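Local atomic coordinates of probable 2-hydroxyhepta-2,4-diene-1,7-dioate isomerase (Thermus thermophilus, PDB entry 2DFU), a protein that probably isomerises 2-hydroxyhepta-2,4-diene-1,7-dioate and may hydrolyse acetylpyruvate, as a metal-binding member of the fumarylacetoacetate hydrolase family. Residues K132-V137 with F204-I209; T176-Q181 with E247-L252; E208-I213 with M217-L222. All coordinates share one frame; numbering follows the deposited sequence.

Contact 1 of 3, residues K132-V137 with F204-I209; sequences KALDHV and FSVAEI
Ala133 and Leu134 pack against Val206 and Ala207, at the start of helix 206-214. Ser205 is the N-cap of that helix. Its OG accepts from Glu208 N at 3.1 Å. Its own N donates to Glu208 OE1 at 2.9 Å, almost straight at 168° and on the anti side of the carboxylate. The two bonds make a capping box. The second bond ties the Glu208 carboxylate to the helix start. Val206 opens the helix. Its CG1 stands anti to the backbone N (chi1 172°) and reaches Leu134 CD2 at 4.0 Å. The two side chains cross at about a right angle. Val206 also rests on Val119 of strand 111-121, and its N is bonded to Gln181 OE1. The contact thus joins two short helical pieces of the FAA hydrolase domain beside that strand. Ala207 comes next and takes the larger share of the contact. Its CB lies 3.8 Å from Ala133 CB and also meets Leu134 CG. Ala207 O is 3.3 Å from Ala133 CB, so the methyl rests against that carbonyl oxygen and the CA beside it. With only methyls between them, the backbones come to 5.0 Å between Ala133 CA and Ala207 CA. His136 ND1 donates to Lys132 O at 2.8 Å, with the oxygen at the edge of the imidazole. That bond adds a side-chain tie to the turn, which His136 N to Ala133 O also holds.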
loop_
_atom_site.group_PDB
_atom_site.type_symbol
_atom_site.label_atom_id
_atom_site.label_comp_id
_atom_site.label_asym_id
_atom_site.label_seq_id
_atom_site.Cartn_x
_atom_site.Cartn_y
_atom_site.Cartn_z
ATOM N N LYS A 132 -22.064 11.815 -0.880
ATOM C CA LYS A 132 -22.213 10.611 -0.070
ATOM C C LYS A 132 -20.892 10.170 0.560
ATOM O O LYS A 132 -20.848 9.191 1.297
ATOM C CB LYS A 132 -22.772 9.460 -0.911
ATOM C CG LYS A 132 -24.190 9.674 -1.421
ATOM C CD LYS A 132 -24.794 8.354 -1.880
ATOM C CE LYS A 132 -26.214 8.531 -2.391
ATOM N NZ LYS A 132 -26.247 9.362 -3.628
ATOM N N ALA A 133 -19.823 10.901 0.269
ATOM C CA ALA A 133 -18.500 10.566 0.781
ATOM C C ALA A 133 -18.396 10.424 2.304
ATOM O O ALA A 133 -18.079 9.349 2.809
ATOM C CB ALA A 133 -17.491 11.589 0.285
ATOM N N LEU A 134 -18.673 11.505 3.027
ATOM C CA LEU A 134 -18.570 11.514 4.481
ATOM C C LEU A 134 -19.328 10.428 5.225
ATOM O O LEU A 134 -18.951 10.048 6.335
ATOM C CB LEU A 134 -18.984 12.885 5.021
ATOM C CG LEU A 134 -18.129 14.045 4.503
ATOM C CD1 LEU A 134 -18.472 15.329 5.265
ATOM C CD2 LEU A 134 -16.649 13.699 4.675
ATOM N N ASP A 135 -20.395 9.921 4.625
ATOM C CA ASP A 135 -21.176 8.884 5.272
ATOM C C ASP A 135 -20.410 7.565 5.366
ATOM O O ASP A 135 -20.766 6.693 6.154
ATOM C CB ASP A 135 -22.486 8.665 4.516
ATOM C CG ASP A 135 -23.468 7.816 5.295
ATOM O OD1 ASP A 135 -23.922 8.274 6.368
ATOM O OD2 ASP A 135 -23.778 6.690 4.844
ATOM N N HIS A 136 -19.365 7.421 4.555
ATOM C CA HIS A 136 -18.556 6.207 4.552
ATOM C C HIS A 136 -17.344 6.327 5.473
ATOM O O HIS A 136 -16.530 5.410 5.546
ATOM C CB HIS A 136 -18.050 5.896 3.136
ATOM C CG HIS A 136 -19.135 5.565 2.159
ATOM N ND1 HIS A 136 -20.075 6.485 1.746
ATOM C CD2 HIS A 136 -19.428 4.412 1.512
ATOM C CE1 HIS A 136 -20.901 5.913 0.888
ATOM N NE2 HIS A 136 -20.530 4.656 0.728
ATOM N N VAL A 137 -17.221 7.457 6.158
ATOM C CA VAL A 137 -16.088 7.694 7.048
ATOM C C VAL A 137 -16.329 7.177 8.462
ATOM O O VAL A 137 -17.370 7.453 9.061
ATOM C CB VAL A 137 -15.756 9.212 7.135
ATOM C CG1 VAL A 137 -14.699 9.466 8.210
ATOM C CG2 VAL A 137 -15.257 9.713 5.791
ATOM N N PHE A 204 -9.387 21.127 -1.887
ATOM C CA PHE A 204 -10.298 20.010 -2.105
ATOM C C PHE A 204 -10.790 19.574 -0.737
ATOM O O PHE A 204 -9.989 19.329 0.170
ATOM C CB PHE A 204 -9.572 18.843 -2.771
ATOM C CG PHE A 204 -8.919 19.205 -4.067
ATOM C CD1 PHE A 204 -9.687 19.476 -5.192
ATOM C CD2 PHE A 204 -7.534 19.308 -4.153
ATOM C CE1 PHE A 204 -9.087 19.847 -6.386
ATOM C CE2 PHE A 204 -6.918 19.681 -5.347
ATOM C CZ PHE A 204 -7.697 19.952 -6.467
ATOM N N SER A 205 -12.104 19.491 -0.580
ATOM C CA SER A 205 -12.673 19.067 0.687
ATOM C C SER A 205 -12.407 17.573 0.890
ATOM O O SER A 205 -12.046 16.851 -0.048
ATOM C CB SER A 205 -14.183 19.313 0.699
ATOM O OG SER A 205 -14.856 18.360 -0.114
ATOM N N VAL A 206 -12.592 17.111 2.118
ATOM C CA VAL A 206 -12.398 15.702 2.427
ATOM C C VAL A 206 -13.353 14.868 1.577
ATOM O O VAL A 206 -12.968 13.848 1.012
ATOM C CB VAL A 206 -12.663 15.429 3.922
ATOM C CG1 VAL A 206 -12.655 13.928 4.196
ATOM C CG2 VAL A 206 -11.611 16.142 4.760
ATOM N N ALA A 207 -14.600 15.317 1.484
ATOM C CA ALA A 207 -15.604 14.608 0.702
ATOM C C ALA A 207 -15.199 14.499 -0.766
ATOM O O ALA A 207 -15.415 13.465 -1.399
ATOM C CB ALA A 207 -16.948 15.309 0.830
ATOM N N GLU A 208 -14.605 15.561 -1.302
ATOM C CA GLU A 208 -14.172 15.575 -2.698
ATOM C C GLU A 208 -12.967 14.662 -2.915
ATOM O O GLU A 208 -12.848 14.005 -3.950
ATOM C CB GLU A 208 -13.822 17.001 -3.131
ATOM C CG GLU A 208 -14.991 17.974 -3.027
ATOM C CD GLU A 208 -14.637 19.387 -3.461
ATOM O OE1 GLU A 208 -13.622 19.936 -2.981
ATOM O OE2 GLU A 208 -15.389 19.956 -4.279
ATOM N N ILE A 209 -12.069 14.630 -1.936
ATOM C CA ILE A 209 -10.883 13.792 -2.020
ATOM C C ILE A 209 -11.267 12.315 -2.051
ATOM O O ILE A 209 -10.816 11.570 -2.919
ATOM C CB ILE A 209 -9.943 14.056 -0.830
ATOM C CG1 ILE A 209 -9.340 15.454 -0.973
ATOM C CG2 ILE A 209 -8.860 12.975 -0.753
ATOM C CD1 ILE A 209 -8.508 15.895 0.210
#

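Contact 2 of 3, residues T176-Q181 with E247-L252; sequences TDLNPQ and EGVGTL
Leu178 lays its two methyls over the turn made by Glu247, Gly248 and Val249. Its CG is anti to the backbone N (chi1 -176°), which carries the branched end across to the other segment. CD1 sits on backbone, 3.8 Å from Glu247 O and 4.1 Å from Gly248 CA. CD2 takes the apolar partner, Val249 CG2, at 3.8 Å. The Leu178 and Val249 side chains cross at about a right angle. Gly248 has a positive phi (80°), and a beta carbon there would run into Leu178 CD1. The lack of a side chain lets the leucine close down on the turn. A water adds a polar link at one edge. It donates to Gly248 O at 2.9 Å and, weakly, to Asp177 O at 3.5 Å. Farther along residues 176-181, Asn179 OD1 accepts from Gln181 N at 3.2 Å. This is an Asx turn, with the donor above the amide plane, and it bends the chain just after Leu178. Val249 and Gly250 form a classic beta bulge opposite Val246, where strand 250-259 begins. Glu247 turns its carboxylate away to a salt bridge with Arg186. Leu178 also touches Tyr140 of strand 137-148. The contact therefore lays the loop between strands 168-175 and 184-189 over the turn joining strands 241-246 and 250-259.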
loop_
_atom_site.group_PDB
_atom_site.type_symbol
_atom_site.label_atom_id
_atom_site.label_comp_id
_atom_site.label_asym_id
_atom_site.label_seq_id
_atom_site.Cartn_x
_atom_site.Cartn_y
_atom_site.Cartn_z
ATOM N N THR A 176 -15.208 10.149 15.788
ATOM C CA THR A 176 -16.278 9.801 14.849
ATOM C C THR A 176 -17.224 10.953 14.501
ATOM O O THR A 176 -17.867 10.937 13.454
ATOM C CB THR A 176 -17.164 8.671 15.396
ATOM O OG1 THR A 176 -17.851 9.138 16.561
ATOM C CG2 THR A 176 -16.326 7.445 15.749
ATOM N N ASP A 177 -17.312 11.942 15.382
ATOM C CA ASP A 177 -18.209 13.069 15.170
ATOM C C ASP A 177 -17.454 14.380 14.931
ATOM O O ASP A 177 -16.924 14.981 15.862
ATOM C CB ASP A 177 -19.142 13.181 16.382
ATOM C CG ASP A 177 -20.202 14.246 16.211
ATOM O OD1 ASP A 177 -20.586 14.534 15.058
ATOM O OD2 ASP A 177 -20.664 14.783 17.236
ATOM N N LEU A 178 -17.416 14.826 13.679
ATOM C CA LEU A 178 -16.703 16.053 13.352
ATOM C C LEU A 178 -17.092 16.632 11.993
ATOM O O LEU A 178 -17.551 15.903 11.114
ATOM C CB LEU A 178 -15.205 15.758 13.342
ATOM C CG LEU A 178 -14.235 16.916 13.118
ATOM C CD1 LEU A 178 -13.903 17.544 14.458
ATOM C CD2 LEU A 178 -12.960 16.407 12.448
ATOM N N ASN A 179 -16.925 17.945 11.831
ATOM C CA ASN A 179 -17.087 18.606 10.534
ATOM C C ASN A 179 -15.723 18.939 9.975
ATOM O O ASN A 179 -15.053 19.869 10.393
ATOM C CB ASN A 179 -17.909 19.894 10.684
ATOM C CG ASN A 179 -18.068 20.593 9.340
ATOM O OD1 ASN A 179 -17.519 20.184 8.318
ATOM N ND2 ASN A 179 -18.851 21.689 9.350
ATOM N N PRO A 180 -15.307 18.066 9.038
ATOM C CA PRO A 180 -13.936 18.034 8.535
ATOM C C PRO A 180 -13.478 19.373 7.967
ATOM O O PRO A 180 -12.301 19.703 7.926
ATOM C CB PRO A 180 -13.874 16.958 7.468
ATOM C CG PRO A 180 -15.308 16.612 7.076
ATOM C CD PRO A 180 -16.099 17.037 8.394
ATOM N N GLN A 181 -14.433 20.156 7.476
ATOM C CA GLN A 181 -14.087 21.434 6.862
ATOM C C GLN A 181 -14.196 22.601 7.834
ATOM O O GLN A 181 -14.126 23.757 7.428
ATOM C CB GLN A 181 -14.964 21.695 5.632
ATOM C CG GLN A 181 -15.031 20.515 4.679
ATOM C CD GLN A 181 -13.657 19.953 4.333
ATOM O OE1 GLN A 181 -13.505 18.750 4.136
ATOM N NE2 GLN A 181 -12.658 20.825 4.247
ATOM N N GLU A 247 -8.281 20.458 16.431
ATOM C CA GLU A 247 -9.442 20.749 17.254
ATOM C C GLU A 247 -10.549 19.728 17.059
ATOM O O GLU A 247 -10.874 19.351 15.934
ATOM C CB GLU A 247 -9.961 22.162 16.962
ATOM C CG GLU A 247 -9.190 23.258 17.695
ATOM C CD GLU A 247 -9.687 24.658 17.360
ATOM O OE1 GLU A 247 -10.921 24.850 17.267
ATOM O OE2 GLU A 247 -8.847 25.570 17.199
ATOM N N GLY A 248 -11.112 19.275 18.173
ATOM C CA GLY A 248 -12.185 18.305 18.130
ATOM C C GLY A 248 -11.721 16.880 17.911
ATOM O O GLY A 248 -12.518 15.948 18.018
ATOM N N VAL A 249 -10.446 16.695 17.590
ATOM C CA VAL A 249 -9.941 15.345 17.373
ATOM C C VAL A 249 -8.993 14.922 18.480
ATOM O O VAL A 249 -9.285 14.001 19.243
ATOM C CB VAL A 249 -9.223 15.220 16.015
ATOM C CG1 VAL A 249 -8.710 13.799 15.828
ATOM C CG2 VAL A 249 -10.188 15.579 14.893
ATOM N N GLY A 250 -7.856 15.593 18.568
ATOM C CA GLY A 250 -6.898 15.254 19.603
ATOM C C GLY A 250 -5.518 15.758 19.253
ATOM O O GLY A 250 -5.340 16.502 18.289
ATOM N N THR A 251 -4.531 15.347 20.033
ATOM C CA THR A 251 -3.170 15.779 19.781
ATOM C C THR A 251 -2.256 14.595 19.541
ATOM O O THR A 251 -2.190 13.680 20.353
ATOM C CB THR A 251 -2.618 16.586 20.962
ATOM O OG1 THR A 251 -3.474 17.708 21.211
ATOM C CG2 THR A 251 -1.217 17.082 20.651
ATOM N N LEU A 252 -1.561 14.622 18.412
ATOM C CA LEU A 252 -0.624 13.569 18.071
ATOM C C LEU A 252 0.767 13.951 18.571
ATOM O O LEU A 252 1.290 15.014 18.228
ATOM C CB LEU A 252 -0.580 13.371 16.561
ATOM C CG LEU A 252 0.532 12.487 15.990
ATOM C CD1 LEU A 252 0.469 11.085 16.595
ATOM C CD2 LEU A 252 0.380 12.429 14.470
HETATM O O HOH W 1 -15.296 16.288 18.669
#

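Contact 3 of 3, residues E208-I213 with M217-L222; sequences EILSYI and MTLEPL
Met217 runs past Ile213 CG2 with most of its side chain. Its CB lies 3.6 Å from Ile213 O and also touches Ile213 CG2. CG follows, anti to the backbone N (chi1 166°), and stays 4.0 Å from Ile213 CG2. SD keeps the same distance from that methyl. The chain then bends at chi3 (-84°), and CE leads away from the helix. The backbones meet here as well. Met217 N donates to Ile213 O at 2.9 Å, nearly in line with the carbonyl bond. This is an i-to-i+4 bond from the last turn of helix 206-214 to the chain that leaves it, and it ties the departing chain to that turn. Two residues on, Leu219 points back at the helix. Its CG packs on Ile213 CG2 at 3.9 Å, with both side chains crossing at about a right angle. Leu219 CD1 spans two helix residues, Ile213 CG2 and, at 4.0 Å, Leu210 CD2. An alanine in place of Leu219 would probably leave Ile213 CG2 with less cover and Leu210 CD2 without this partner. Strands 50-53 and 224-226 add Val51 and Val225 around Ile213. Thr218 points the other way and bonds Asp165 of the second subunit. The touching side chains are all buried and apolar, so apolar packing holds the loop against the helix, while one backbone bond ties its start to the helix.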
loop_
_atom_site.group_PDB
_atom_site.type_symbol
_atom_site.label_atom_id
_atom_site.label_comp_id
_atom_site.label_asym_id
_atom_site.label_seq_id
_atom_site.Cartn_x
_atom_site.Cartn_y
_atom_site.Cartn_z
ATOM N N GLU A 208 -14.605 15.561 -1.302
ATOM C CA GLU A 208 -14.172 15.575 -2.698
ATOM C C GLU A 208 -12.967 14.662 -2.915
ATOM O O GLU A 208 -12.848 14.005 -3.950
ATOM C CB GLU A 208 -13.822 17.001 -3.131
ATOM C CG GLU A 208 -14.991 17.974 -3.027
ATOM C CD GLU A 208 -14.637 19.387 -3.461
ATOM O OE1 GLU A 208 -13.622 19.936 -2.981
ATOM O OE2 GLU A 208 -15.389 19.956 -4.279
ATOM N N ILE A 209 -12.069 14.630 -1.936
ATOM C CA ILE A 209 -10.883 13.792 -2.020
ATOM C C ILE A 209 -11.267 12.315 -2.051
ATOM O O ILE A 209 -10.816 11.570 -2.919
ATOM C CB ILE A 209 -9.943 14.056 -0.830
ATOM C CG1 ILE A 209 -9.340 15.454 -0.973
ATOM C CG2 ILE A 209 -8.860 12.975 -0.753
ATOM C CD1 ILE A 209 -8.508 15.895 0.210
ATOM N N LEU A 210 -12.107 11.898 -1.107
ATOM C CA LEU A 210 -12.541 10.507 -1.043
ATOM C C LEU A 210 -13.279 10.124 -2.315
ATOM O O LEU A 210 -13.068 9.038 -2.862
ATOM C CB LEU A 210 -13.460 10.284 0.157
ATOM C CG LEU A 210 -12.859 10.514 1.547
ATOM C CD1 LEU A 210 -13.951 10.356 2.588
ATOM C CD2 LEU A 210 -11.718 9.532 1.801
ATOM N N SER A 211 -14.150 11.020 -2.777
ATOM C CA SER A 211 -14.929 10.791 -3.989
ATOM C C SER A 211 -14.002 10.610 -5.187
ATOM O O SER A 211 -14.148 9.664 -5.963
ATOM C CB SER A 211 -15.864 11.978 -4.247
ATOM O OG SER A 211 -16.552 11.831 -5.477
ATOM N N TYR A 212 -13.056 11.532 -5.333
ATOM C CA TYR A 212 -12.100 11.485 -6.428
ATOM C C TYR A 212 -11.364 10.151 -6.441
ATOM O O TYR A 212 -11.331 9.454 -7.456
ATOM C CB TYR A 212 -11.093 12.629 -6.305
ATOM C CG TYR A 212 -10.031 12.594 -7.380
ATOM C CD1 TYR A 212 -10.347 12.867 -8.712
ATOM C CD2 TYR A 212 -8.717 12.244 -7.072
ATOM C CE1 TYR A 212 -9.376 12.787 -9.711
ATOM C CE2 TYR A 212 -7.745 12.163 -8.055
ATOM C CZ TYR A 212 -8.078 12.435 -9.373
ATOM O OH TYR A 212 -7.106 12.352 -10.345
ATOM N N ILE A 213 -10.777 9.792 -5.305
ATOM C CA ILE A 213 -10.050 8.536 -5.196
ATOM C C ILE A 213 -10.920 7.356 -5.612
ATOM O O ILE A 213 -10.472 6.493 -6.360
ATOM C CB ILE A 213 -9.552 8.301 -3.744
ATOM C CG1 ILE A 213 -8.510 9.360 -3.371
ATOM C CG2 ILE A 213 -8.955 6.908 -3.609
ATOM C CD1 ILE A 213 -8.187 9.397 -1.889
ATOM N N MET A 217 -9.940 3.982 -7.641
ATOM C CA MET A 217 -9.351 3.148 -6.599
ATOM C C MET A 217 -10.344 2.884 -5.477
ATOM O O MET A 217 -10.810 3.815 -4.820
ATOM C CB MET A 217 -8.096 3.846 -6.047
ATOM C CG MET A 217 -7.552 3.287 -4.738
ATOM S SD MET A 217 -6.069 4.185 -4.184
ATOM C CE MET A 217 -4.791 3.339 -5.135
ATOM N N THR A 218 -10.676 1.617 -5.257
ATOM C CA THR A 218 -11.612 1.272 -4.195
ATOM C C THR A 218 -10.940 1.418 -2.834
ATOM O O THR A 218 -9.860 0.872 -2.599
ATOM C CB THR A 218 -12.131 -0.175 -4.340
ATOM O OG1 THR A 218 -12.945 -0.270 -5.514
ATOM C CG2 THR A 218 -12.969 -0.571 -3.138
ATOM N N LEU A 219 -11.572 2.181 -1.951
ATOM C CA LEU A 219 -11.047 2.384 -0.610
ATOM C C LEU A 219 -11.692 1.339 0.280
ATOM O O LEU A 219 -12.916 1.191 0.275
ATOM C CB LEU A 219 -11.385 3.791 -0.116
ATOM C CG LEU A 219 -10.510 4.888 -0.722
ATOM C CD1 LEU A 219 -11.095 6.256 -0.402
ATOM C CD2 LEU A 219 -9.091 4.754 -0.174
ATOM N N GLU A 220 -10.866 0.606 1.023
ATOM C CA GLU A 220 -11.346 -0.450 1.908
ATOM C C GLU A 220 -11.597 0.044 3.322
ATOM O O GLU A 220 -11.081 1.086 3.727
ATOM C CB GLU A 220 -10.325 -1.589 1.980
ATOM C CG GLU A 220 -10.147 -2.382 0.698
ATOM C CD GLU A 220 -11.400 -3.150 0.313
ATOM O OE1 GLU A 220 -11.935 -3.887 1.170
ATOM O OE2 GLU A 220 -11.850 -3.018 -0.842
ATOM N N PRO A 221 -12.407 -0.699 4.094
ATOM C CA PRO A 221 -12.674 -0.277 5.468
ATOM C C PRO A 221 -11.337 -0.190 6.199
ATOM O O PRO A 221 -10.469 -1.053 6.026
ATOM C CB PRO A 221 -13.552 -1.403 6.006
ATOM C CG PRO A 221 -14.311 -1.836 4.795
ATOM C CD PRO A 221 -13.226 -1.872 3.738
ATOM N N LEU A 222 -11.185 0.869 6.992
ATOM C CA LEU A 222 -9.986 1.146 7.775
ATOM C C LEU A 222 -8.775 1.657 6.979
ATOM O O LEU A 222 -7.682 1.798 7.528
ATOM C CB LEU A 222 -9.617 -0.073 8.633
ATOM C CG LEU A 222 -10.773 -0.516 9.553
ATOM C CD1 LEU A 222 -10.324 -1.661 10.455
ATOM C CD2 LEU A 222 -11.245 0.657 10.399
#

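Overall arrangement
All the touching residues of contact 3 are buried, while contacts 1 and 2 each mix buried and exposed residues. Contacts 1 and 3 share helix 206-214, one at its capped start and the other toward its end, with centres about 8 Å apart. Val137 and Ala133 of contact 1 touch Leu210 of contact 3. Contact 2 joins contact 1 through Gln181 and Pro180, which meet Val206; it does not touch contact 3. The chemistry follows the place. Small alanines allow close backbones in contact 1. A glycine turn and a bridging water mark contact 2. Larger apolar side chains and one backbone bond make contact 3, which lies beside the second subunit.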